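PDB 2P3W: probable serine protease HTRA3 from Homo sapiens, which probably acts as a serine protease whose PDZ domain, the part crystallised here, binds C-terminal peptide tails such as the phage-derived sequence FGRWV. Local coordinates for residues K61-P66 / P82-V87; G51-G56 / L94-A99; M12-P17 / V68-L73. All coordinates share one frame; numbering follows the deposited sequence.

Contact 1 of 3, residues K61-P66 / P82-V87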
loop_
_atom_site.group_PDB
_atom_site.type_symbol
_atom_site.label_atom_id
_atom_site.label_comp_id
_atom_site.label_asym_id
_atom_site.label_seq_id
_atom_site.Cartn_x
_atom_site.Cartn_y
_atom_site.Cartn_z
ATOM N N LYS A 61 14.827 10.715 -10.846
ATOM C CA LYS A 61 15.941 11.103 -9.996
ATOM C C LYS A 61 15.478 11.343 -8.572
ATOM O O LYS A 61 14.314 11.663 -8.328
ATOM C CB LYS A 61 16.604 12.387 -10.507
ATOM C CG LYS A 61 17.331 12.224 -11.817
ATOM C CD LYS A 61 18.203 13.449 -12.125
ATOM C CE LYS A 61 19.071 13.203 -13.357
ATOM N NZ LYS A 61 20.196 12.256 -13.063
ATOM N N VAL A 62 16.393 11.129 -7.638
ATOM C CA VAL A 62 16.177 11.474 -6.235
ATOM C C VAL A 62 17.389 12.268 -5.756
ATOM O O VAL A 62 18.526 11.815 -5.894
ATOM C CB VAL A 62 15.932 10.229 -5.357
ATOM C CG1 VAL A 62 17.050 9.191 -5.495
ATOM C CG2 VAL A 62 15.750 10.610 -3.891
ATOM N N ASN A 63 17.137 13.475 -5.249
ATOM C CA ASN A 63 18.210 14.368 -4.788
ATOM C C ASN A 63 19.326 14.487 -5.846
ATOM O O ASN A 63 20.524 14.528 -5.541
ATOM C CB ASN A 63 18.688 13.913 -3.392
ATOM C CG ASN A 63 17.615 14.108 -2.318
ATOM O OD1 ASN A 63 16.712 14.942 -2.463
ATOM N ND2 ASN A 63 17.704 13.349 -1.228
ATOM N N GLY A 64 18.916 14.578 -7.108
ATOM C CA GLY A 64 19.860 14.697 -8.227
ATOM C C GLY A 64 20.496 13.420 -8.763
ATOM O O GLY A 64 21.232 13.462 -9.742
ATOM N N ARG A 65 20.225 12.283 -8.143
ATOM C CA ARG A 65 20.810 11.028 -8.564
ATOM C C ARG A 65 19.864 10.241 -9.443
ATOM O O ARG A 65 18.696 10.066 -9.091
ATOM C CB ARG A 65 21.160 10.193 -7.352
ATOM C CG ARG A 65 22.132 10.866 -6.422
ATOM C CD ARG A 65 22.677 9.876 -5.434
ATOM N NE ARG A 65 21.581 9.147 -4.796
ATOM C CZ ARG A 65 20.875 9.579 -3.757
ATOM N NH1 ARG A 65 21.140 10.750 -3.188
ATOM N NH2 ARG A 65 19.905 8.816 -3.280
ATOM N N PRO A 66 20.370 9.708 -10.566
ATOM C CA PRO A 66 19.521 8.902 -11.443
ATOM C C PRO A 66 18.996 7.629 -10.789
ATOM O O PRO A 66 19.727 6.946 -10.068
ATOM C CB PRO A 66 20.426 8.572 -12.636
ATOM C CG PRO A 66 21.799 8.848 -12.192
ATOM C CD PRO A 66 21.748 9.838 -11.082
ATOM N N PRO A 82 14.125 15.262 3.346
ATOM C CA PRO A 82 13.096 14.772 2.453
ATOM C C PRO A 82 13.783 14.280 1.182
ATOM O O PRO A 82 15.009 14.376 1.066
ATOM C CB PRO A 82 12.256 16.020 2.157
ATOM C CG PRO A 82 13.273 17.108 2.216
ATOM C CD PRO A 82 14.230 16.725 3.309
ATOM N N LEU A 83 12.983 13.832 0.232
ATOM C CA LEU A 83 13.428 13.392 -1.083
ATOM C C LEU A 83 12.942 14.384 -2.138
ATOM O O LEU A 83 11.720 14.594 -2.294
ATOM C CB LEU A 83 12.842 12.011 -1.390
ATOM C CG LEU A 83 13.126 10.853 -0.405
ATOM C CD1 LEU A 83 12.601 9.543 -1.015
ATOM C CD2 LEU A 83 14.561 10.756 -0.135
ATOM N N LEU A 84 13.895 14.968 -2.872
ATOM C CA LEU A 84 13.585 15.789 -4.038
ATOM C C LEU A 84 13.461 14.852 -5.236
ATOM O O LEU A 84 14.456 14.376 -5.765
ATOM C CB LEU A 84 14.657 16.866 -4.227
ATOM C CG LEU A 84 14.795 17.883 -3.088
ATOM C CD1 LEU A 84 16.068 18.681 -3.224
ATOM C CD2 LEU A 84 13.600 18.816 -3.029
ATOM N N LEU A 85 12.221 14.594 -5.647
ATOM C CA LEU A 85 11.930 13.580 -6.659
ATOM C C LEU A 85 11.596 14.253 -7.977
ATOM O O LEU A 85 10.691 15.076 -8.016
ATOM C CB LEU A 85 10.768 12.688 -6.223
ATOM C CG LEU A 85 10.980 11.847 -4.941
ATOM C CD1 LEU A 85 9.793 11.007 -4.590
ATOM C CD2 LEU A 85 12.218 10.981 -5.088
ATOM N N GLU A 86 12.336 13.889 -9.019
ATOM C CA GLU A 86 12.113 14.346 -10.389
ATOM C C GLU A 86 11.200 13.337 -11.059
ATOM O O GLU A 86 11.501 12.141 -11.088
ATOM C CB GLU A 86 13.460 14.395 -11.123
ATOM C CG GLU A 86 13.518 15.049 -12.524
ATOM C CD GLU A 86 14.980 15.264 -12.997
ATOM O OE1 GLU A 86 15.787 15.893 -12.269
ATOM O OE2 GLU A 86 15.339 14.781 -14.091
ATOM N N VAL A 87 10.093 13.825 -11.601
ATOM C CA VAL A 87 9.053 12.975 -12.149
ATOM C C VAL A 87 8.737 13.378 -13.591
ATOM O O VAL A 87 8.703 14.550 -13.943
ATOM C CB VAL A 87 7.764 13.096 -11.287
ATOM C CG1 VAL A 87 6.505 12.705 -12.061
ATOM C CG2 VAL A 87 7.907 12.320 -9.956
HETATM O O HOH W 1 16.513 16.674 0.010
HETATM O O HOH W 2 16.226 14.928 -8.050
#
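With CG anti to its own carbonyl carbon (chi1 -67°), Asn-63 swings its amide across the start of strand 83-89, at about a right angle to the Leu-84 side chain. There OD1 accepts Leu-84 N at 2.8 Å, the donor lying above the amide plane. Asn-63 N returns a bond to Leu-84 O at 2.9 Å, this one on a lone pair in the carbonyl plane, so one residue grips both polar backbone atoms of Leu-84. OD1 also takes a proton from a water that bridges to Pro-82 O, while ND2 is held by Glu-80. Asparagine suits the site because it tolerates the left-handed backbone required here and its side chain supplies an acceptor, OD1, for Leu-84 N. It is the first of the two central residues of the type I' turn from Val-62 to Arg-65 that joins strands 58-62 and 65-66 of the PDZ domain's antiparallel sheet. Gly-64 follows with phi 82°, where a CB would press on the carbonyl O of Asn-63. Farther along, Glu-86 N donates to Lys-61 O at 3.1 Å. On the face carrying Lys-61 and Glu-86 the two side chains run side by side, and Lys-61 CD lies 3.4 Å from Glu-86 OE1; contact is through lysine methylenes, since NZ is 5.6 Å from OE2, which pairs instead with Arg-88. The other face is apolar: Val-62 CG2, anti to the backbone N, lies alongside Leu-85 CD2 at 3.7 Å and Leu-83 CD2 at 3.9 Å. These compact branched groups suit a buried sheet face, which Ala-76 and Val-77 of helix 70-79 help to cover.

Contact 2 of 3, residues G51-G56 / L94-A99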
loop_
_atom_site.group_PDB
_atom_site.type_symbol
_atom_site.label_atom_id
_atom_site.label_comp_id
_atom_site.label_asym_id
_atom_site.label_seq_id
_atom_site.Cartn_x
_atom_site.Cartn_y
_atom_site.Cartn_z
ATOM N N GLY A 51 1.815 15.235 -1.443
ATOM C CA GLY A 51 2.829 15.969 -2.196
ATOM C C GLY A 51 2.550 16.126 -3.673
ATOM O O GLY A 51 3.230 16.929 -4.339
ATOM N N GLY A 52 1.566 15.385 -4.193
ATOM C CA GLY A 52 1.106 15.546 -5.590
ATOM C C GLY A 52 1.487 14.467 -6.587
ATOM O O GLY A 52 1.218 14.591 -7.790
ATOM N N ILE A 53 2.135 13.421 -6.115
ATOM C CA ILE A 53 2.478 12.303 -6.977
ATOM C C ILE A 53 1.194 11.533 -7.343
ATOM O O ILE A 53 0.259 11.429 -6.536
ATOM C CB ILE A 53 3.554 11.443 -6.310
ATOM C CG1 ILE A 53 4.889 12.271 -6.261
ATOM C CG2 ILE A 53 3.728 10.121 -7.058
ATOM C CD1 ILE A 53 6.021 11.644 -5.564
ATOM N N GLN A 54 1.148 11.036 -8.578
ATOM C CA GLN A 54 -0.040 10.389 -9.141
ATOM C C GLN A 54 0.348 9.086 -9.818
ATOM O O GLN A 54 1.466 8.944 -10.320
ATOM C CB GLN A 54 -0.718 11.310 -10.139
ATOM C CG GLN A 54 -1.341 12.517 -9.462
ATOM C CD GLN A 54 -1.776 13.617 -10.409
ATOM O OE1 GLN A 54 -1.795 13.434 -11.639
ATOM N NE2 GLN A 54 -2.180 14.772 -9.836
ATOM N N ASP A 55 -0.576 8.120 -9.850
ATOM C CA ASP A 55 -0.227 6.880 -10.533
ATOM C C ASP A 55 0.023 7.144 -12.025
ATOM O O ASP A 55 -0.532 8.065 -12.642
ATOM C CB ASP A 55 -1.220 5.746 -10.264
ATOM C CG ASP A 55 -2.642 6.126 -10.535
ATOM O OD1 ASP A 55 -2.910 6.793 -11.554
ATOM O OD2 ASP A 55 -3.505 5.720 -9.742
ATOM N N GLY A 56 0.951 6.383 -12.579
ATOM C CA GLY A 56 1.419 6.588 -13.937
ATOM C C GLY A 56 2.689 7.436 -14.008
ATOM O O GLY A 56 3.347 7.470 -15.060
ATOM N N LEU A 94 8.419 17.395 -13.654
ATOM C CA LEU A 94 7.988 17.951 -12.382
ATOM C C LEU A 94 8.975 17.649 -11.263
ATOM O O LEU A 94 9.608 16.591 -11.270
ATOM C CB LEU A 94 6.626 17.354 -12.013
ATOM C CG LEU A 94 5.479 17.641 -12.982
ATOM C CD1 LEU A 94 4.302 16.724 -12.657
ATOM C CD2 LEU A 94 5.060 19.062 -12.926
ATOM N N LEU A 95 9.071 18.554 -10.293
ATOM C CA LEU A 95 9.869 18.330 -9.069
ATOM C C LEU A 95 8.987 18.368 -7.816
ATOM O O LEU A 95 8.201 19.289 -7.642
ATOM C CB LEU A 95 10.999 19.361 -8.941
ATOM C CG LEU A 95 12.029 19.202 -7.804
ATOM C CD1 LEU A 95 12.766 17.863 -7.887
ATOM C CD2 LEU A 95 13.021 20.316 -7.822
ATOM N N PHE A 96 9.111 17.339 -6.966
ATOM C CA PHE A 96 8.333 17.212 -5.724
ATOM C C PHE A 96 9.320 17.096 -4.552
ATOM O O PHE A 96 10.420 16.610 -4.725
ATOM C CB PHE A 96 7.451 15.965 -5.734
ATOM C CG PHE A 96 6.399 15.961 -6.808
ATOM C CD1 PHE A 96 5.247 16.689 -6.660
ATOM C CD2 PHE A 96 6.609 15.283 -7.999
ATOM C CE1 PHE A 96 4.278 16.728 -7.671
ATOM C CE2 PHE A 96 5.633 15.301 -9.006
ATOM C CZ PHE A 96 4.472 16.022 -8.833
ATOM N N SER A 97 8.932 17.612 -3.384
ATOM C CA SER A 97 9.728 17.390 -2.183
ATOM C C SER A 97 8.868 16.604 -1.213
ATOM O O SER A 97 7.892 17.071 -0.668
ATOM C CB SER A 97 10.277 18.664 -1.558
ATOM O OG SER A 97 11.150 18.303 -0.499
ATOM N N ILE A 98 9.237 15.342 -1.085
ATOM C CA ILE A 98 8.421 14.355 -0.393
ATOM C C ILE A 98 9.184 13.882 0.821
ATOM O O ILE A 98 10.173 13.160 0.697
ATOM C CB ILE A 98 8.101 13.106 -1.280
ATOM C CG1 ILE A 98 7.442 13.519 -2.624
ATOM C CG2 ILE A 98 7.237 12.145 -0.513
ATOM C CD1 ILE A 98 6.141 14.288 -2.483
ATOM N N ALA A 99 8.744 14.301 2.008
ATOM C CA ALA A 99 9.343 13.823 3.251
ATOM C C ALA A 99 8.789 12.470 3.695
ATOM O O ALA A 99 7.582 12.362 3.949
ATOM C CB ALA A 99 9.083 14.870 4.373
HETATM O O HOH W 3 5.965 18.250 -2.894
#
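Just past helix 47-51, Gly-52, with phi 107°, turns the chain out in a Schellman motif and carries it past strand 92-103 without a direct hydrogen bond between 51-56 and 94-99. Both glycines at this exit have reasons to lack a side chain. A CB on Gly-51 would collide with Ile-98 CD1, which already rests 3.7 Å from Gly-51 CA; one on Gly-52 would be jammed against the preceding carbonyl O and lie close to the Phe-96 ring. Phe-96, with CG anti to its carbonyl carbon (chi1 -63°), points from the strand to the chain leaving the helix. Its ring meets two backbone oxygens obliquely: Gly-51 O is 3.1 Å from CD1, and Gly-52 O is 3.7 Å from CZ. Polarised aromatic C-H groups are tolerable neighbours for such oxygens, and Gly-52 O has a firmer partner in Arg-89, which also packs against the ring. The sequence Gly-Gly-Ile-Gln-Asp-Gly matches the turn by which PDZ domains commonly pass from this short helix to the next sheet strand, and here Ile-53 is its buried apolar residue. From Ile-53 the CG1 methylene lies over one face of Phe-96, offset toward the rim and 4.1 Å from the ring centroid, a CH-pi contact 19° off the ring normal. Its chain extends onward to place CD1 3.8 Å from Ile-98 CG1, so a single long, slender branch touches both strand residues. Ile-98 continues onto Pro-47 of the helix and onto Ile-8. At the more polar margin a water accepts from Ser-97 N at 3.1 Å and donates only weakly to Gly-51 O.

Contact 3 of 3, residues M12-P17 / V68-L73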
loop_
_atom_site.group_PDB
_atom_site.type_symbol
_atom_site.label_atom_id
_atom_site.label_comp_id
_atom_site.label_asym_id
_atom_site.label_seq_id
_atom_site.Cartn_x
_atom_site.Cartn_y
_atom_site.Cartn_z
ATOM N N MET A 12 5.704 0.694 -6.320
ATOM C CA MET A 12 6.633 1.058 -7.365
ATOM C C MET A 12 7.050 -0.154 -8.173
ATOM O O MET A 12 7.105 -1.285 -7.662
ATOM C CB MET A 12 7.871 1.737 -6.749
ATOM C CG MET A 12 8.670 0.865 -5.798
ATOM S SD MET A 12 10.211 1.576 -5.219
ATOM C CE MET A 12 10.700 0.373 -4.040
ATOM N N ARG A 13 7.331 0.074 -9.451
ATOM C CA ARG A 13 7.801 -0.946 -10.362
ATOM C C ARG A 13 9.002 -0.414 -11.153
ATOM O O ARG A 13 8.972 0.725 -11.638
ATOM C CB ARG A 13 6.681 -1.286 -11.351
ATOM C CG ARG A 13 5.485 -1.953 -10.714
ATOM C CD ARG A 13 4.346 -2.160 -11.693
ATOM N NE ARG A 13 4.699 -3.037 -12.811
ATOM C CZ ARG A 13 3.954 -3.226 -13.903
ATOM N NH1 ARG A 13 2.807 -2.567 -14.088
ATOM N NH2 ARG A 13 4.359 -4.076 -14.841
ATOM N N THR A 14 10.057 -1.214 -11.285
ATOM C CA THR A 14 11.191 -0.837 -12.132
ATOM C C THR A 14 10.806 -0.764 -13.625
ATOM O O THR A 14 10.219 -1.708 -14.157
ATOM C CB THR A 14 12.357 -1.851 -11.970
ATOM O OG1 THR A 14 12.761 -1.880 -10.597
ATOM C CG2 THR A 14 13.537 -1.467 -12.845
ATOM N N ILE A 15 11.153 0.347 -14.291
ATOM C CA ILE A 15 10.974 0.458 -15.744
ATOM C C ILE A 15 11.888 -0.547 -16.450
ATOM O O ILE A 15 13.118 -0.545 -16.261
ATOM C CB ILE A 15 11.270 1.884 -16.259
ATOM C CG1 ILE A 15 10.225 2.909 -15.747
ATOM C CG2 ILE A 15 11.381 1.900 -17.799
ATOM C CD1 ILE A 15 8.907 2.906 -16.445
ATOM N N THR A 16 11.264 -1.389 -17.257
ATOM C CA THR A 16 11.948 -2.364 -18.104
ATOM C C THR A 16 11.438 -2.169 -19.524
ATOM O O THR A 16 10.421 -1.512 -19.730
ATOM C CB THR A 16 11.593 -3.783 -17.661
ATOM O OG1 THR A 16 10.191 -4.002 -17.863
ATOM C CG2 THR A 16 11.943 -4.002 -16.201
ATOM N N PRO A 17 12.138 -2.752 -20.512
ATOM C CA PRO A 17 11.646 -2.730 -21.896
ATOM C C PRO A 17 10.218 -3.265 -22.030
ATOM O O PRO A 17 9.428 -2.711 -22.797
ATOM C CB PRO A 17 12.635 -3.633 -22.632
ATOM C CG PRO A 17 13.874 -3.561 -21.828
ATOM C CD PRO A 17 13.454 -3.405 -20.405
ATOM N N VAL A 68 17.438 3.900 -11.630
ATOM C CA VAL A 68 17.230 2.847 -12.631
ATOM C C VAL A 68 16.525 1.613 -12.058
ATOM O O VAL A 68 16.004 0.810 -12.819
ATOM C CB VAL A 68 18.547 2.445 -13.326
ATOM C CG1 VAL A 68 19.191 3.676 -13.980
ATOM C CG2 VAL A 68 19.526 1.778 -12.344
ATOM N N ASP A 69 16.516 1.453 -10.732
ATOM C CA ASP A 69 15.948 0.232 -10.112
ATOM C C ASP A 69 15.233 0.559 -8.825
ATOM O O ASP A 69 15.653 1.415 -8.058
ATOM C CB ASP A 69 17.049 -0.799 -9.821
ATOM C CG ASP A 69 16.488 -2.169 -9.457
ATOM O OD1 ASP A 69 16.369 -2.506 -8.253
ATOM O OD2 ASP A 69 16.125 -2.908 -10.385
ATOM N N SER A 70 14.117 -0.113 -8.587
ATOM C CA SER A 70 13.317 0.166 -7.391
ATOM C C SER A 70 14.125 0.068 -6.078
ATOM O O SER A 70 13.888 0.851 -5.139
ATOM C CB SER A 70 12.086 -0.732 -7.364
ATOM O OG SER A 70 12.453 -2.090 -7.245
ATOM N N SER A 71 15.091 -0.839 -6.011
ATOM C CA SER A 71 15.919 -0.981 -4.802
ATOM C C SER A 71 16.612 0.326 -4.408
ATOM O O SER A 71 16.865 0.580 -3.206
ATOM C CB SER A 71 16.960 -2.087 -4.995
ATOM O OG SER A 71 17.888 -1.762 -6.025
ATOM N N GLU A 72 16.937 1.152 -5.406
ATOM C CA GLU A 72 17.605 2.428 -5.147
ATOM C C GLU A 72 16.643 3.388 -4.477
ATOM O O GLU A 72 17.041 4.144 -3.596
ATOM C CB GLU A 72 18.126 3.053 -6.446
ATOM C CG GLU A 72 19.210 2.226 -7.121
ATOM C CD GLU A 72 19.519 2.672 -8.533
ATOM O OE1 GLU A 72 18.653 3.254 -9.206
ATOM O OE2 GLU A 72 20.645 2.409 -8.982
ATOM N N LEU A 73 15.369 3.369 -4.871
ATOM C CA LEU A 73 14.395 4.267 -4.242
ATOM C C LEU A 73 14.080 3.778 -2.816
ATOM O O LEU A 73 13.960 4.567 -1.859
ATOM C CB LEU A 73 13.125 4.381 -5.078
ATOM C CG LEU A 73 12.067 5.338 -4.504
ATOM C CD1 LEU A 73 12.601 6.781 -4.280
ATOM C CD2 LEU A 73 10.880 5.309 -5.453
HETATM O O HOH W 4 9.626 -2.968 -7.332
HETATM O O HOH W 5 13.302 -4.350 -9.936
HETATM O O HOH W 6 14.742 1.504 -15.190
#
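The tight end of this contact is Met-12, which reaches from strand 10-14 across the first turn of helix 70-79. Its CG occupies the crowded position between backbone N and carbonyl carbon (chi1 62°), and the chain then extends so that SD passes 3.7 Å from Ser-70 CB and 3.8 Å from Leu-73 CD2. The methyl CE ends 3.4 Å from Ser-70 O. A long, flexible thioether suits this strip, where it must lie along both backbone and leucine; Ile-37 backs Met-12 and Leu-73 from the sheet. Two residues on, Thr-14 OG1, anti to its carbonyl carbon, accepts Ser-70 N at 3.0 Å in a nearly straight bond (163°), tying the strand to the helix's amino end. Strand 10-14 and this helix flank the peptide-binding groove of the PDZ domain. Met-12 pairs as a sheet neighbour with a strand of the second subunit, and Arg-110 of that subunit, from the phage-derived tail, packs on Met-12, Ser-70 and Ser-71. Water already bridges Met-12 O and Ser-70 OG, and toward Val-68 and Asp-69 it mediates more of the contact. One water links Thr-14 OG1 with Asp-69 OD2; another lies 2.8 Å from both Ile-15 O and Val-68 O. Asp-69 is chiefly engaged by its own helix: as N-cap its OD1 receives Ser-71 N at 3.1 Å and the Ser-71 hydroxyl, and it forms a capping box with Glu-72. Glu-72 OE1 takes Val-68 N on its syn lone pair at 2.8 Å, and Asp-69 N. The helix end probably stabilises both carboxylates as anions.

Overall arrangement
All three contacts are partly buried, each joining a hidden apolar side to a wetter margin. Contact 1 is strand against strand, held by backbone bonds and one asparagine side-chain bond; contact 2 has no direct hydrogen bond and relies on ring, isoleucine and glycine packing; contact 3 mixes thioether packing with a threonine-to-helix bond and bridging waters. Contacts 1 and 2 adjoin, since strands 83-89 and 92-103 are sheet neighbours, paired among others through Leu-85 and Phe-96. Contact 1 meets contact 3 more lightly, where Leu-83 and Leu-85 approach Leu-73 of helix 70-79. Contacts 2 and 3 lie on opposite sides of the chain's centre, about 16 Å between centres, and contact 3 borders the second subunit's tail.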